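Side-chain contact in 27kDa outer membrane protein (Silicibacter pomeroyi, PDB 3GYK), which probably works as a thiol-disulfide oxidoreductase, this chain holding its DsbA-like thioredoxin domain: residues G82-E85 with A86-A90. Sequence-based numbering, arbitrary orientation.
Sequences GKYE and AFHWA
Phe87 takes the carbonyl of Lys83, the N-cap residue, into the first i to i+4 bond of helix 84-92, with Phe87 N 3.0 Å from Lys83 O. The CB of Phe87 also rests against that carbonyl, while its ring turns off to pack on Val103, Ile106 and Ala107 of helix 100-109. One residue on, His88 N reaches Tyr84 O at 2.8 Å, and the two side chains run side by side in the same direction, His88 CB lying over one face of the tyrosine ring. Their buried polar ends are satisfied by separate partners: Tyr84 OH is hydrogen-bonded to Glu60 OE2, His88 ND1 to Tyr32 OH. Trp89, packed on Tyr58 of strand 54-60 and Met41 of helix 35-50, doubles its link to Glu85. Trp89 N bonds to Glu85 O at 3.0 Å, and Trp89 NE1 gives its hydrogen to Glu85 OE2 in a nearly straight 2.9 Å bond. With Glu85 CG anti to the backbone N (chi1 -176°), the extended chain beyond it carries OE2 to the indole edge, near the ring plane. OE2 accepts through its anti lone pair, the carboxylate turned 73° from the ring. A leucine in place of Trp89 would probably leave the Glu85 carboxylate without its indole donor and freer to turn. In this i to i+4 side-chain hydrogen bond the donor is neutral, probably orienting the carboxylate while leaving its charge largely uncompensated by this partner.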
loop_
_atom_site.group_PDB
_atom_site.type_symbol
_atom_site.label_atom_id
_atom_site.label_comp_id
_atom_site.label_asym_id
_atom_site.label_seq_id
_atom_site.Cartn_x
_atom_site.Cartn_y
_atom_site.Cartn_z
ATOM N N GLY A 82 12.313 -7.258 7.116
ATOM C CA GLY A 82 11.145 -7.718 7.843
ATOM C C GLY A 82 10.395 -6.596 8.509
ATOM O O GLY A 82 9.706 -6.816 9.514
ATOM N N LYS A 83 10.487 -5.394 7.938
ATOM C CA LYS A 83 9.970 -4.211 8.602
ATOM C C LYS A 83 9.055 -3.381 7.695
ATOM O O LYS A 83 8.844 -2.201 7.958
ATOM C CB LYS A 83 11.135 -3.347 9.126
ATOM C CG LYS A 83 11.824 -3.909 10.366
ATOM C CD LYS A 83 12.987 -3.008 10.802
ATOM C CE LYS A 83 13.426 -3.317 12.218
ATOM N NZ LYS A 83 14.248 -4.564 12.257
ATOM N N TYR A 84 8.499 -4.005 6.647
ATOM C CA TYR A 84 7.614 -3.290 5.718
ATOM C C TYR A 84 6.453 -2.595 6.433
ATOM O O TYR A 84 6.239 -1.386 6.266
ATOM C CB TYR A 84 7.081 -4.207 4.580
ATOM C CG TYR A 84 6.187 -3.419 3.653
ATOM C CD1 TYR A 84 6.736 -2.635 2.638
ATOM C CD2 TYR A 84 4.794 -3.388 3.849
ATOM C CE1 TYR A 84 5.912 -1.881 1.788
ATOM C CE2 TYR A 84 3.972 -2.634 3.038
ATOM C CZ TYR A 84 4.548 -1.864 2.022
ATOM O OH TYR A 84 3.749 -1.099 1.221
ATOM N N GLU A 85 5.678 -3.351 7.212
ATOM C CA GLU A 85 4.480 -2.778 7.818
ATOM C C GLU A 85 4.801 -1.594 8.747
ATOM O O GLU A 85 4.163 -0.536 8.644
ATOM C CB GLU A 85 3.646 -3.845 8.564
ATOM C CG GLU A 85 2.345 -3.267 9.107
ATOM C CD GLU A 85 1.405 -4.290 9.741
ATOM O OE1 GLU A 85 1.603 -5.522 9.528
ATOM O OE2 GLU A 85 0.471 -3.846 10.458
ATOM N N ALA A 86 5.777 -1.771 9.643
ATOM C CA ALA A 86 6.111 -0.712 10.596
ATOM C C ALA A 86 6.588 0.526 9.838
ATOM O O ALA A 86 6.233 1.668 10.185
ATOM C CB ALA A 86 7.187 -1.185 11.552
ATOM N N PHE A 87 7.369 0.300 8.783
ATOM C CA PHE A 87 7.912 1.414 7.992
ATOM C C PHE A 87 6.803 2.144 7.220
ATOM O O PHE A 87 6.754 3.390 7.205
ATOM C CB PHE A 87 9.004 0.875 7.054
ATOM C CG PHE A 87 9.883 1.941 6.410
ATOM C CD1 PHE A 87 10.113 3.185 7.014
ATOM C CD2 PHE A 87 10.520 1.657 5.191
ATOM C CE1 PHE A 87 10.957 4.131 6.403
ATOM C CE2 PHE A 87 11.354 2.589 4.570
ATOM C CZ PHE A 87 11.583 3.833 5.186
ATOM N N HIS A 88 5.887 1.380 6.630
ATOM C CA HIS A 88 4.735 1.940 5.938
ATOM C C HIS A 88 3.908 2.854 6.837
ATOM O O HIS A 88 3.602 3.983 6.447
ATOM C CB HIS A 88 3.832 0.836 5.356
ATOM C CG HIS A 88 2.542 1.355 4.829
ATOM N ND1 HIS A 88 2.418 1.856 3.557
ATOM C CD2 HIS A 88 1.328 1.502 5.416
ATOM C CE1 HIS A 88 1.181 2.279 3.367
ATOM N NE2 HIS A 88 0.499 2.082 4.485
ATOM N N TRP A 89 3.539 2.367 8.029
ATOM C CA TRP A 89 2.744 3.167 8.950
ATOM C C TRP A 89 3.508 4.424 9.372
ATOM O O TRP A 89 2.907 5.494 9.511
ATOM C CB TRP A 89 2.319 2.378 10.215
ATOM C CG TRP A 89 1.403 1.171 9.965
ATOM C CD1 TRP A 89 1.560 -0.095 10.493
ATOM C CD2 TRP A 89 0.228 1.110 9.134
ATOM N NE1 TRP A 89 0.546 -0.927 10.042
ATOM C CE2 TRP A 89 -0.280 -0.214 9.211
ATOM C CE3 TRP A 89 -0.468 2.053 8.352
ATOM C CZ2 TRP A 89 -1.441 -0.622 8.522
ATOM C CZ3 TRP A 89 -1.631 1.642 7.658
ATOM C CH2 TRP A 89 -2.100 0.315 7.757
ATOM N N ALA A 90 4.821 4.294 9.557
ATOM C CA ALA A 90 5.627 5.425 10.060
ATOM C C ALA A 90 5.781 6.518 8.993
ATOM O O ALA A 90 5.721 7.727 9.302
ATOM C CB ALA A 90 6.988 4.948 10.561
#